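Local coordinates for Glyco_hydro_cc domain-containing protein (Blastomyces gilchristii, PDB 6UB0) that probably hydrolyses the beta-1,3-glucan curdlan as an exo-acting glycoside hydrolase of family GH128, and is captured here with a bound glucan disaccharide, at residues E41-L46 with N69-N74; R103-S108 with I136-V141; E30-G35 with W55-E60. All blocks are in the same frame, centred on the assembly; numbering follows the deposited sequence.

The three contacts illustrate how the chemistry of a contact follows its depth in a TIM-barrel glycoside hydrolase. Contacts 1 and 2 are buried and adjoin, with centres about 9 Å apart: strand 69-71 lies next to strand 105-111, and Leu70 is hydrogen-bonded to Arg105 and Gly107. Both pair backbones. Contact 1 adds apolar packing, a Glu41-Asn69 bond and, through Asn74, the glycan pocket; in contact 2, side-chain oxygens of Asp137 and Ser108 accept backbone N-H groups. Contact 3 is nearer the surface, where a loop meets helix 52-64 by proline packing and a salt bridge. That helix lies in sequence between the segments of contact 1, and its Glu60 forms a salt bridge with Arg103 of segment 103-108.

Contact 1: E41-L46 with N69-N74; sequences EYVPML and NLLAFN. With GLC (alpha-D-glucopyranose), chain B.
Asn74 brings this contact into the glycan pocket: Met45 CE packs 3.9 Å from OD1 of Asn74, whose ND2 donates to O2 of the bound glucose at 3.0 Å in a nearly straight bond (171°). The same ND2 has a second partner in Gln81, and Trp29 and Trp47 touch the Asn74 side chain. The Met45 chain is extended to SD and then turns at chi3 (-85°), which brings CE close to both Asn74 OD1 and Ala72 O. Behind this site the backbones form a single bridge, Met45 with Leu71: Leu71 N donates to Pro44 O, and Leu46 N to Leu71 O at 2.8 Å. In this TIM-barrel domain the bridge joins the chain following strand 41-42 to strand 69-71, with helix 52-64 in the connection. Val43 CG1 rests 3.8 Å from Leu71 CG, and Pro44 CG meets Leu70 CD2. Val43 CG1 and Pro44 CD also lie against Asn69 O, buried here with no hydrogen-bond partner in the model. Leu46 and Phe73 run side by side in the same direction, with Leu46 CD2 3.7 Å from Phe73 CE1. At the far end the Asn69 amide and Glu41 carboxylate are almost coplanar; Asn69 ND2 reaches the syn lone pair of Glu41 OE2 at 2.8 Å, while Glu41 OE1 forms a salt bridge with Arg205.

Contact 2: R103-S108 with I136-V141; sequences RARLGS and IDFLAV
Arg105 approaches Asp137 at the start of a parallel pairing within a beta-alpha-beta unit of the TIM barrel, in which helix 119-130 connects strands 105-111 and 138-146. One face of its guanidinium lies against Asp137 CB. NE stays 4.3 Å from Asp137 OD1, which is well out of the guanidinium plane, a proximity of charges and not a salt bridge; the strong ionic partner of Arg105 is Glu204. Leu106 is gripped at both backbone atoms. Its N donates to the anti lone pair of Asp137 OD2 at 2.9 Å, and its O accepts from two successive amides, Asp137 N at 2.8 Å and Phe138 N at 3.2 Å, the latter donor tilted 19° from the carbonyl plane. Gly107 bridges to Phe138, and its CA lies over one face of that ring, though modelled too close for the spacing to be relied on. The ring also stacks with Trp173. Ser108 continues the pairing through N to Phe138 O at 2.8 Å. Its side chain then takes the place of a backbone acceptor: Ser108 OG receives the amide of Ala140 at 3.0 Å, with an N-H...O angle of 167°.

Contact 3: E30-G35 with W55-E60; sequences EPRPGG and WNADAE
Pro31 and Asp58 bring the irregular loop 30-35 nearest to helix 52-64, their CA atoms 5.9 Å apart, and Pro31 and Arg32 are the loop residues that meet the helical turn. The Pro31 and Asp58 side chains lie side by side and point the same way, with Pro31 CB 3.4 Å from Asp58 OD2 and CG also close to that oxygen. Pro31 CB makes an apolar contact as well, 4.2 Å from CZ3 at the edge of the Trp55 ring. Arg32 takes the second oxygen. The Arg32 and Asp58 side chains cross at about a right angle, and the guanidinium and carboxylate planes are 84° apart. Arg32 NE donates to Asp58 OD1 at 2.7 Å, with OD1 near the guanidinium plane but approached on its anti side; a weak bond from Arg32 NH2 reaches the same oxygen at 3.2 Å. This is therefore a salt bridge onto one carboxylate oxygen, not a two-oxygen, side-on pairing. Ala57 CB lies at the guanidinium edge, 3.9 Å from Arg32 NH2. In this barrel the contact joins the loop after strand 23-27 to the outer helix 52-64, while Arg32 O is held by Asn28. The salt bridge from the more exposed Arg32 would favour the charged form of the buried Asp58, while Pro31 only packs against OD2.

Contact 1: E41-L46 with N69-N74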
ATOM      1  N   GLU A  41       0.070   4.703  12.982  1.00 31.42           N
ATOM      2  CA  GLU A  41       0.957   3.529  12.897  1.00 33.64           C
ATOM      3  C   GLU A  41       1.760   3.731  11.622  1.00 31.53           C
ATOM      4  O   GLU A  41       1.157   3.734  10.578  1.00 28.34           O
ATOM      5  CB  GLU A  41       0.187   2.220  12.810  1.00 35.71           C
ATOM      6  CG  GLU A  41       1.107   1.021  12.682  1.00 39.11           C
ATOM      7  CD  GLU A  41       0.393  -0.276  12.365  1.00 43.46           C
ATOM      8  OE1 GLU A  41      -0.747  -0.420  12.849  1.00 48.31           O
ATOM      9  OE2 GLU A  41       0.990  -1.133  11.652  1.00 52.34           O
ATOM     10  N   TYR A  42       3.066   3.939  11.753  1.00 30.76           N
ATOM     11  CA  TYR A  42       3.993   3.861  10.599  1.00 29.42           C
ATOM     12  C   TYR A  42       4.166   2.384  10.221  1.00 29.52           C
ATOM     13  O   TYR A  42       4.305   1.470  11.096  1.00 30.06           O
ATOM     14  CB  TYR A  42       5.344   4.491  10.936  1.00 29.89           C
ATOM     15  CG  TYR A  42       6.378   4.250   9.884  1.00 28.63           C
ATOM     16  CD1 TYR A  42       6.251   4.863   8.647  1.00 27.17           C
ATOM     17  CD2 TYR A  42       7.429   3.370  10.095  1.00 28.61           C
ATOM     18  CE1 TYR A  42       7.186   4.662   7.657  1.00 26.88           C
ATOM     19  CE2 TYR A  42       8.370   3.163   9.100  1.00 28.43           C
ATOM     20  CZ  TYR A  42       8.214   3.785   7.870  1.00 26.95           C
ATOM     21  OH  TYR A  42       9.091   3.595   6.861  1.00 26.83           O
ATOM     22  N   VAL A  43       4.187   2.121   8.912  1.00 27.08           N
ATOM     23  CA  VAL A  43       4.401   0.751   8.401  1.00 26.38           C
ATOM     24  C   VAL A  43       5.690   0.746   7.588  1.00 26.64           C
ATOM     25  O   VAL A  43       5.763   1.315   6.509  1.00 25.73           O
ATOM     26  CB  VAL A  43       3.204   0.261   7.568  1.00 25.17           C
ATOM     27  CG1 VAL A  43       3.454  -1.149   7.076  1.00 24.98           C
ATOM     28  CG2 VAL A  43       1.925   0.347   8.366  1.00 26.06           C
ATOM     29  N   PRO A  44       6.753   0.062   8.068  1.00 26.16           N
ATOM     30  CA  PRO A  44       7.977  -0.049   7.278  1.00 26.02           C
ATOM     31  C   PRO A  44       7.753  -0.825   5.979  1.00 24.35           C
ATOM     32  O   PRO A  44       6.887  -1.709   5.963  1.00 24.98           O
ATOM     33  CB  PRO A  44       8.936  -0.793   8.225  1.00 26.87           C
ATOM     34  CG  PRO A  44       8.358  -0.539   9.583  1.00 28.43           C
ATOM     35  CD  PRO A  44       6.859  -0.532   9.388  1.00 27.93           C
ATOM     36  N   MET A  45       8.483  -0.420   4.930  1.00 24.73           N
ATOM     37  CA  MET A  45       8.514  -1.142   3.633  1.00 23.23           C
ATOM     38  C   MET A  45       9.922  -1.629   3.288  1.00 23.80           C
ATOM     39  O   MET A  45      10.868  -0.851   3.305  1.00 25.62           O
ATOM     40  CB  MET A  45       7.927  -0.290   2.515  1.00 22.28           C
ATOM     41  CG  MET A  45       8.202  -0.912   1.142  1.00 21.92           C
ATOM     42  SD  MET A  45       7.530   0.034  -0.227  1.00 22.48           S
ATOM     43  CE  MET A  45       5.847  -0.557  -0.296  1.00 20.30           C
ATOM     44  N   LEU A  46      10.004  -2.912   2.950  1.00 24.71           N
ATOM     45  CA  LEU A  46      11.104  -3.500   2.143  1.00 25.48           C
ATOM     46  C   LEU A  46      10.808  -3.261   0.659  1.00 23.80           C
ATOM     47  O   LEU A  46      10.033  -3.970   0.111  1.00 23.71           O
ATOM     48  CB  LEU A  46      11.220  -4.991   2.457  1.00 27.17           C
ATOM     49  CG  LEU A  46      12.378  -5.687   1.744  1.00 26.36           C
ATOM     50  CD1 LEU A  46      13.618  -4.830   1.862  1.00 26.93           C
ATOM     51  CD2 LEU A  46      12.622  -7.106   2.307  1.00 27.30           C
ATOM     52  N   ASN A  69       2.844  -4.069  11.452  1.00 31.66           N
ATOM     53  CA  ASN A  69       2.697  -4.472  10.034  1.00 30.45           C
ATOM     54  C   ASN A  69       3.991  -4.167   9.292  1.00 27.68           C
ATOM     55  O   ASN A  69       4.660  -3.211   9.626  1.00 26.32           O
ATOM     56  CB  ASN A  69       1.548  -3.748   9.318  1.00 29.66           C
ATOM     57  CG  ASN A  69       0.173  -4.131   9.808  1.00 28.98           C
ATOM     58  OD1 ASN A  69      -0.295  -5.203   9.510  1.00 29.80           O
ATOM     59  ND2 ASN A  69      -0.467  -3.278  10.609  1.00 32.00           N
ATOM     60  N   LEU A  70       4.318  -4.989   8.298  1.00 27.50           N
ATOM     61  CA  LEU A  70       5.479  -4.743   7.431  1.00 25.42           C
ATOM     62  C   LEU A  70       5.033  -4.945   5.984  1.00 24.16           C
ATOM     63  O   LEU A  70       4.338  -5.959   5.711  1.00 24.46           O
ATOM     64  CB  LEU A  70       6.611  -5.721   7.723  1.00 27.69           C
ATOM     65  CG  LEU A  70       7.194  -5.672   9.131  1.00 29.31           C
ATOM     66  CD1 LEU A  70       8.144  -6.836   9.331  1.00 30.77           C
ATOM     67  CD2 LEU A  70       7.885  -4.351   9.381  1.00 28.96           C
ATOM     68  N   LEU A  71       5.540  -4.115   5.088  1.00 23.82           N
ATOM     69  CA  LEU A  71       5.229  -4.227   3.620  1.00 22.86           C
ATOM     70  C   LEU A  71       6.458  -4.707   2.834  1.00 22.19           C
ATOM     71  O   LEU A  71       7.597  -4.238   3.101  1.00 24.02           O
ATOM     72  CB  LEU A  71       4.801  -2.888   3.016  1.00 23.03           C
ATOM     73  CG  LEU A  71       3.472  -2.338   3.480  1.00 21.21           C
ATOM     74  CD1 LEU A  71       3.435  -0.835   3.297  1.00 21.04           C
ATOM     75  CD2 LEU A  71       2.272  -3.010   2.823  1.00 22.98           C
ATOM     76  N   ALA A  72       6.199  -5.469   1.774  1.00 23.20           N
ATOM     77  CA  ALA A  72       7.262  -5.988   0.897  1.00 22.69           C
ATOM     78  C   ALA A  72       7.390  -5.104  -0.347  1.00 23.65           C
ATOM     79  O   ALA A  72       6.849  -3.987  -0.338  1.00 21.15           O
ATOM     80  CB  ALA A  72       6.964  -7.414   0.544  1.00 24.68           C
ATOM     81  N   PHE A  73       8.028  -5.629  -1.401  1.00 22.62           N
ATOM     82  CA  PHE A  73       8.624  -4.856  -2.509  1.00 24.38           C
ATOM     83  C   PHE A  73       7.555  -3.998  -3.209  1.00 23.43           C
ATOM     84  O   PHE A  73       6.378  -4.354  -3.319  1.00 25.11           O
ATOM     85  CB  PHE A  73       9.344  -5.828  -3.451  1.00 25.61           C
ATOM     86  CG  PHE A  73       9.910  -7.032  -2.712  1.00 27.74           C
ATOM     87  CD1 PHE A  73      10.906  -6.880  -1.751  1.00 29.77           C
ATOM     88  CD2 PHE A  73       9.438  -8.319  -2.973  1.00 27.59           C
ATOM     89  CE1 PHE A  73      11.435  -7.971  -1.064  1.00 29.93           C
ATOM     90  CE2 PHE A  73       9.973  -9.420  -2.287  1.00 28.81           C
ATOM     91  CZ  PHE A  73      10.948  -9.238  -1.325  1.00 29.92           C
ATOM     92  N   ASN A  74       8.005  -2.848  -3.678  1.00 22.17           N
ATOM     93  CA  ASN A  74       7.171  -1.883  -4.453  1.00 22.25           C
ATOM     94  C   ASN A  74       7.165  -2.200  -5.950  1.00 21.34           C
ATOM     95  O   ASN A  74       8.113  -1.807  -6.631  1.00 23.30           O
ATOM     96  CB  ASN A  74       7.660  -0.474  -4.248  1.00 22.18           C
ATOM     97  CG  ASN A  74       6.587   0.504  -4.644  1.00 21.80           C
ATOM     98  OD1 ASN A  74       5.506   0.497  -4.087  1.00 22.77           O
ATOM     99  ND2 ASN A  74       6.871   1.280  -5.668  1.00 22.35           N
TER
HETATM  100  C1  GLC B   1       3.768   4.105  -8.801  1.00 34.76           C
HETATM  101  C2  GLC B   1       5.099   3.946  -8.051  1.00 33.11           C
HETATM  102  C3  GLC B   1       5.802   5.295  -7.888  1.00 34.24           C
HETATM  103  C4  GLC B   1       5.883   6.004  -9.267  1.00 35.59           C
HETATM  104  C5  GLC B   1       4.552   6.027  -9.970  1.00 36.51           C
HETATM  105  C6  GLC B   1       4.540   6.697 -11.359  1.00 37.79           C
HETATM  106  O1  GLC B   1       2.846   4.995  -8.154  1.00 36.12           O
HETATM  107  O2  GLC B   1       5.031   3.358  -6.730  1.00 29.84           O
HETATM  108  O3  GLC B   1       7.086   5.082  -7.302  1.00 32.54           O
HETATM  109  O4  GLC B   1       6.209   7.336  -9.056  1.00 40.04           O
HETATM  110  O5  GLC B   1       4.109   4.675 -10.091  1.00 37.03           O
HETATM  111  O6  GLC B   1       5.795   6.429 -11.913  1.00 39.32           O

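Contact 2: R103-S108 with I136-V141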
ATOM      1  N   ARG A 103       5.852 -11.607  14.821  1.00 46.66           N
ATOM      2  CA  ARG A 103       5.853 -10.276  15.474  1.00 44.84           C
ATOM      3  C   ARG A 103       5.119  -9.224  14.630  1.00 40.61           C
ATOM      4  O   ARG A 103       4.844  -8.146  15.122  1.00 39.12           O
ATOM      5  CB  ARG A 103       7.298  -9.937  15.842  1.00 47.23           C
ATOM      6  CG  ARG A 103       7.753 -10.716  17.073  1.00 50.89           C
ATOM      7  CD  ARG A 103       9.251 -10.757  17.383  1.00 55.06           C
ATOM      8  NE  ARG A 103      10.170 -10.891  16.249  1.00 57.38           N
ATOM      9  CZ  ARG A 103      11.225 -10.109  16.033  1.00 58.92           C
ATOM     10  NH1 ARG A 103      11.486  -9.103  16.855  1.00 57.53           N
ATOM     11  NH2 ARG A 103      11.970 -10.292  14.943  1.00 58.91           N
ATOM     12  N   ALA A 104       4.715  -9.539  13.411  1.00 39.70           N
ATOM     13  CA  ALA A 104       4.099  -8.519  12.550  1.00 37.21           C
ATOM     14  C   ALA A 104       3.310  -9.204  11.444  1.00 36.48           C
ATOM     15  O   ALA A 104       3.648 -10.384  11.064  1.00 35.56           O
ATOM     16  CB  ALA A 104       5.197  -7.629  12.021  1.00 35.85           C
ATOM     17  N   ARG A 105       2.276  -8.500  10.992  1.00 34.92           N
ATOM     18  CA  ARG A 105       1.496  -8.917   9.820  1.00 35.16           C
ATOM     19  C   ARG A 105       2.309  -8.470   8.594  1.00 33.38           C
ATOM     20  O   ARG A 105       2.989  -7.413   8.669  1.00 31.58           O
ATOM     21  CB  ARG A 105       0.078  -8.382   9.965  1.00 35.18           C
ATOM     22  CG  ARG A 105      -0.540  -8.740  11.303  1.00 38.79           C
ATOM     23  CD  ARG A 105      -1.945  -8.222  11.386  1.00 39.05           C
ATOM     24  NE  ARG A 105      -2.770  -8.864  10.386  1.00 41.28           N
ATOM     25  CZ  ARG A 105      -3.281  -8.240   9.332  1.00 42.49           C
ATOM     26  NH1 ARG A 105      -3.029  -6.958   9.144  1.00 41.49           N
ATOM     27  NH2 ARG A 105      -3.995  -8.913   8.445  1.00 44.37           N
ATOM     28  N   LEU A 106       2.437  -9.385   7.637  1.00 33.50           N
ATOM     29  CA  LEU A 106       3.302  -9.247   6.452  1.00 32.51           C
ATOM     30  C   LEU A 106       2.404  -8.994   5.241  1.00 30.94           C
ATOM     31  O   LEU A 106       1.397  -9.761   5.008  1.00 29.66           O
ATOM     32  CB  LEU A 106       4.137 -10.518   6.308  1.00 33.30           C
ATOM     33  CG  LEU A 106       4.972 -10.875   7.534  1.00 33.18           C
ATOM     34  CD1 LEU A 106       5.812 -12.142   7.307  1.00 32.81           C
ATOM     35  CD2 LEU A 106       5.849  -9.700   7.948  1.00 33.55           C
ATOM     36  N   GLY A 107       2.728  -7.927   4.503  1.00 29.73           N
ATOM     37  CA  GLY A 107       2.013  -7.530   3.289  1.00 26.89           C
ATOM     38  C   GLY A 107       2.782  -7.947   2.063  1.00 26.12           C
ATOM     39  O   GLY A 107       3.988  -7.830   2.050  1.00 24.85           O
ATOM     40  N   SER A 108       2.107  -8.503   1.084  1.00 27.82           N
ATOM     41  CA  SER A 108       2.778  -8.961  -0.149  1.00 27.08           C
ATOM     42  C   SER A 108       3.526  -7.814  -0.839  1.00 26.66           C
ATOM     43  O   SER A 108       3.307  -6.627  -0.578  1.00 25.87           O
ATOM     44  CB  SER A 108       1.772  -9.513  -1.092  1.00 28.97           C
ATOM     45  OG  SER A 108       1.220  -8.447  -1.811  1.00 27.90           O
ATOM     46  N   ILE A 136       2.103 -14.557   4.466  1.00 38.30           N
ATOM     47  CA  ILE A 136       1.450 -13.336   3.908  1.00 38.04           C
ATOM     48  C   ILE A 136       0.097 -13.178   4.592  1.00 37.53           C
ATOM     49  O   ILE A 136      -0.773 -14.046   4.390  1.00 40.91           O
ATOM     50  CB  ILE A 136       1.285 -13.389   2.375  1.00 37.77           C
ATOM     51  CG1 ILE A 136       2.615 -13.609   1.647  1.00 38.79           C
ATOM     52  CG2 ILE A 136       0.599 -12.122   1.878  1.00 37.90           C
ATOM     53  CD1 ILE A 136       2.474 -14.154   0.239  1.00 39.52           C
ATOM     54  N   ASP A 137      -0.065 -12.077   5.316  1.00 37.79           N
ATOM     55  CA  ASP A 137      -1.302 -11.693   6.045  1.00 37.58           C
ATOM     56  C   ASP A 137      -2.183 -10.873   5.125  1.00 35.28           C
ATOM     57  O   ASP A 137      -3.370 -10.867   5.364  1.00 37.82           O
ATOM     58  CB  ASP A 137      -1.022 -10.900   7.330  1.00 37.64           C
ATOM     59  CG  ASP A 137      -0.324 -11.755   8.361  1.00 38.46           C
ATOM     60  OD1 ASP A 137      -1.012 -12.568   8.948  1.00 42.17           O
ATOM     61  OD2 ASP A 137       0.920 -11.666   8.486  1.00 35.92           O
ATOM     62  N   PHE A 138      -1.620 -10.170   4.128  1.00 33.72           N
ATOM     63  CA  PHE A 138      -2.443  -9.289   3.246  1.00 33.04           C
ATOM     64  C   PHE A 138      -1.691  -9.002   1.947  1.00 30.22           C
ATOM     65  O   PHE A 138      -0.473  -9.017   1.973  1.00 29.52           O
ATOM     66  CB  PHE A 138      -2.841  -8.026   4.020  1.00 31.99           C
ATOM     67  CG  PHE A 138      -1.694  -7.119   4.383  1.00 29.95           C
ATOM     68  CD1 PHE A 138      -1.275  -6.118   3.517  1.00 28.43           C
ATOM     69  CD2 PHE A 138      -1.051  -7.238   5.604  1.00 30.63           C
ATOM     70  CE1 PHE A 138      -0.221  -5.285   3.855  1.00 29.17           C
ATOM     71  CE2 PHE A 138       0.019  -6.419   5.942  1.00 29.93           C
ATOM     72  CZ  PHE A 138       0.426  -5.430   5.074  1.00 30.60           C
ATOM     73  N   LEU A 139      -2.408  -8.919   0.832  1.00 32.14           N
ATOM     74  CA  LEU A 139      -1.870  -8.458  -0.477  1.00 28.51           C
ATOM     75  C   LEU A 139      -1.823  -6.934  -0.459  1.00 27.18           C
ATOM     76  O   LEU A 139      -2.745  -6.339   0.018  1.00 27.82           O
ATOM     77  CB  LEU A 139      -2.757  -8.893  -1.650  1.00 29.47           C
ATOM     78  CG  LEU A 139      -3.017 -10.392  -1.815  1.00 31.10           C
ATOM     79  CD1 LEU A 139      -3.637 -10.681  -3.182  1.00 33.13           C
ATOM     80  CD2 LEU A 139      -1.725 -11.189  -1.676  1.00 32.33           C
ATOM     81  N   ALA A 140      -0.789  -6.367  -1.070  1.00 24.43           N
ATOM     82  CA  ALA A 140      -0.701  -4.925  -1.344  1.00 22.44           C
ATOM     83  C   ALA A 140      -0.909  -4.788  -2.855  1.00 22.21           C
ATOM     84  O   ALA A 140      -0.274  -5.537  -3.630  1.00 22.10           O
ATOM     85  CB  ALA A 140       0.626  -4.372  -0.889  1.00 21.48           C
ATOM     86  N   VAL A 141      -1.786  -3.888  -3.278  1.00 23.29           N
ATOM     87  CA  VAL A 141      -1.992  -3.570  -4.724  1.00 24.27           C
ATOM     88  C   VAL A 141      -2.084  -2.053  -4.959  1.00 23.40           C
ATOM     89  O   VAL A 141      -2.375  -1.273  -4.024  1.00 22.87           O
ATOM     90  CB  VAL A 141      -3.289  -4.232  -5.231  1.00 26.13           C
ATOM     91  CG1 VAL A 141      -3.249  -5.762  -5.022  1.00 26.55           C
ATOM     92  CG2 VAL A 141      -4.501  -3.557  -4.606  1.00 26.69           C
TER

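Contact 3: E30-G35 with W55-E60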
ATOM      1  N   GLU A  30       9.687   3.572   2.304  1.00 27.81           N
ATOM      2  CA  GLU A  30      11.036   3.399   2.851  1.00 30.64           C
ATOM      3  C   GLU A  30      10.914   2.432   4.009  1.00 30.66           C
ATOM      4  O   GLU A  30       9.805   2.182   4.495  1.00 27.88           O
ATOM      5  CB  GLU A  30      11.641   4.700   3.382  1.00 33.86           C
ATOM      6  CG  GLU A  30      11.888   5.739   2.324  1.00 36.11           C
ATOM      7  CD  GLU A  30      12.924   5.286   1.327  1.00 39.97           C
ATOM      8  OE1 GLU A  30      13.794   4.448   1.699  1.00 43.00           O
ATOM      9  OE2 GLU A  30      12.830   5.749   0.174  1.00 47.05           O
ATOM     10  N   PRO A  31      12.059   1.908   4.487  1.00 30.08           N
ATOM     11  CA  PRO A  31      12.068   1.078   5.693  1.00 31.46           C
ATOM     12  C   PRO A  31      12.033   1.875   7.022  1.00 32.20           C
ATOM     13  O   PRO A  31      11.736   1.276   8.066  1.00 32.53           O
ATOM     14  CB  PRO A  31      13.383   0.292   5.473  1.00 33.46           C
ATOM     15  CG  PRO A  31      14.308   1.318   4.833  1.00 33.51           C
ATOM     16  CD  PRO A  31      13.395   2.022   3.853  1.00 32.71           C
ATOM     17  N   ARG A  32      12.398   3.157   7.015  1.00 31.54           N
ATOM     18  CA  ARG A  32      12.496   3.994   8.252  1.00 34.42           C
ATOM     19  C   ARG A  32      11.587   5.194   8.035  1.00 31.98           C
ATOM     20  O   ARG A  32      11.351   5.542   6.893  1.00 30.79           O
ATOM     21  CB  ARG A  32      13.930   4.476   8.527  1.00 37.95           C
ATOM     22  CG  ARG A  32      14.932   3.361   8.780  1.00 41.63           C
ATOM     23  CD  ARG A  32      15.417   3.256  10.215  1.00 46.65           C
ATOM     24  NE  ARG A  32      16.231   2.042  10.364  1.00 49.53           N
ATOM     25  CZ  ARG A  32      16.652   1.535  11.523  1.00 50.73           C
ATOM     26  NH1 ARG A  32      16.351   2.127  12.666  1.00 52.63           N
ATOM     27  NH2 ARG A  32      17.370   0.422  11.532  1.00 53.26           N
ATOM     28  N   PRO A  33      10.937   5.769   9.062  1.00 32.30           N
ATOM     29  CA  PRO A  33       9.936   6.799   8.805  1.00 32.10           C
ATOM     30  C   PRO A  33      10.416   8.228   8.544  1.00 33.41           C
ATOM     31  O   PRO A  33       9.608   9.032   8.102  1.00 32.41           O
ATOM     32  CB  PRO A  33       9.109   6.792  10.107  1.00 31.70           C
ATOM     33  CG  PRO A  33      10.098   6.362  11.155  1.00 32.96           C
ATOM     34  CD  PRO A  33      10.935   5.315  10.459  1.00 33.08           C
ATOM     35  N   GLY A  34      11.666   8.542   8.872  1.00 35.86           N
ATOM     36  CA  GLY A  34      12.196   9.914   8.717  1.00 37.13           C
ATOM     37  C   GLY A  34      11.670  10.879   9.773  1.00 37.27           C
ATOM     38  O   GLY A  34      11.809  12.072   9.608  1.00 37.06           O
ATOM     39  N   GLY A  35      11.057  10.391  10.835  1.00 37.90           N
ATOM     40  CA  GLY A  35      10.396  11.279  11.816  1.00 39.21           C
ATOM     41  C   GLY A  35       9.346  10.515  12.592  1.00 37.16           C
ATOM     42  O   GLY A  35       9.446   9.249  12.619  1.00 34.98           O
ATOM     43  N   TRP A  55      17.438  -4.349   6.023  1.00 39.97           N
ATOM     44  CA  TRP A  55      16.063  -4.814   6.338  1.00 38.40           C
ATOM     45  C   TRP A  55      16.004  -5.476   7.723  1.00 41.67           C
ATOM     46  O   TRP A  55      15.071  -5.209   8.479  1.00 43.01           O
ATOM     47  CB  TRP A  55      15.569  -5.771   5.269  1.00 36.07           C
ATOM     48  CG  TRP A  55      14.190  -6.233   5.554  1.00 33.75           C
ATOM     49  CD1 TRP A  55      13.756  -7.514   5.692  1.00 34.23           C
ATOM     50  CD2 TRP A  55      13.056  -5.384   5.758  1.00 32.18           C
ATOM     51  NE1 TRP A  55      12.425  -7.524   5.989  1.00 34.09           N
ATOM     52  CE2 TRP A  55      11.957  -6.236   5.983  1.00 31.86           C
ATOM     53  CE3 TRP A  55      12.862  -3.996   5.726  1.00 31.37           C
ATOM     54  CZ2 TRP A  55      10.671  -5.742   6.165  1.00 31.94           C
ATOM     55  CZ3 TRP A  55      11.589  -3.507   5.934  1.00 31.12           C
ATOM     56  CH2 TRP A  55      10.516  -4.365   6.155  1.00 31.02           C
ATOM     57  N   ASN A  56      16.954  -6.346   8.056  1.00 43.53           N
ATOM     58  CA  ASN A  56      16.942  -6.977   9.399  1.00 46.54           C
ATOM     59  C   ASN A  56      16.729  -5.841  10.412  1.00 45.13           C
ATOM     60  O   ASN A  56      15.736  -5.929  11.230  1.00 45.04           O
ATOM     61  CB  ASN A  56      18.195  -7.837   9.471  1.00 49.97           C
ATOM     62  CG  ASN A  56      18.339  -8.393   8.074  1.00 53.24           C
ATOM     63  OD1 ASN A  56      18.911  -7.738   7.175  1.00 53.10           O
ATOM     64  ND2 ASN A  56      17.571  -9.438   7.810  1.00 56.55           N
ATOM     65  N   ALA A  57      17.717  -4.920  10.394  1.00 45.57           N
ATOM     66  CA  ALA A  57      17.884  -3.828  11.375  1.00 46.21           C
ATOM     67  C   ALA A  57      16.634  -2.977  11.339  1.00 45.36           C
ATOM     68  O   ALA A  57      16.139  -2.611  12.399  1.00 49.76           O
ATOM     69  CB  ALA A  57      19.104  -3.012  11.045  1.00 47.17           C
ATOM     70  N   ASP A  58      16.123  -2.705  10.138  1.00 44.59           N
ATOM     71  CA  ASP A  58      14.979  -1.775   9.949  1.00 42.15           C
ATOM     72  C   ASP A  58      13.716  -2.415  10.530  1.00 40.46           C
ATOM     73  O   ASP A  58      13.047  -1.741  11.320  1.00 40.62           O
ATOM     74  CB  ASP A  58      14.823  -1.400   8.477  1.00 41.68           C
ATOM     75  CG  ASP A  58      16.027  -0.716   7.843  1.00 40.94           C
ATOM     76  OD1 ASP A  58      16.618   0.170   8.481  1.00 42.76           O
ATOM     77  OD2 ASP A  58      16.297  -1.027   6.657  1.00 41.51           O
ATOM     78  N   ALA A  59      13.432  -3.688  10.209  1.00 41.27           N
ATOM     79  CA  ALA A  59      12.282  -4.431  10.784  1.00 41.91           C
ATOM     80  C   ALA A  59      12.392  -4.412  12.331  1.00 44.77           C
ATOM     81  O   ALA A  59      11.357  -4.274  13.052  1.00 43.87           O
ATOM     82  CB  ALA A  59      12.223  -5.834  10.215  1.00 40.75           C
ATOM     83  N   GLU A  60      13.617  -4.521  12.859  1.00 49.04           N
ATOM     84  CA  GLU A  60      13.830  -4.536  14.332  1.00 51.32           C
ATOM     85  C   GLU A  60      13.352  -3.217  14.959  1.00 51.67           C
ATOM     86  O   GLU A  60      12.583  -3.323  15.911  1.00 52.32           O
ATOM     87  CB  GLU A  60      15.295  -4.823  14.687  1.00 54.25           C
ATOM     88  CG  GLU A  60      15.719  -6.305  14.923  1.00 56.66           C
ATOM     89  CD  GLU A  60      14.761  -7.443  15.465  1.00 57.47           C
ATOM     90  OE1 GLU A  60      13.968  -7.148  16.371  1.00 56.71           O
ATOM     91  OE2 GLU A  60      14.918  -8.642  15.069  1.00 58.36           O
TER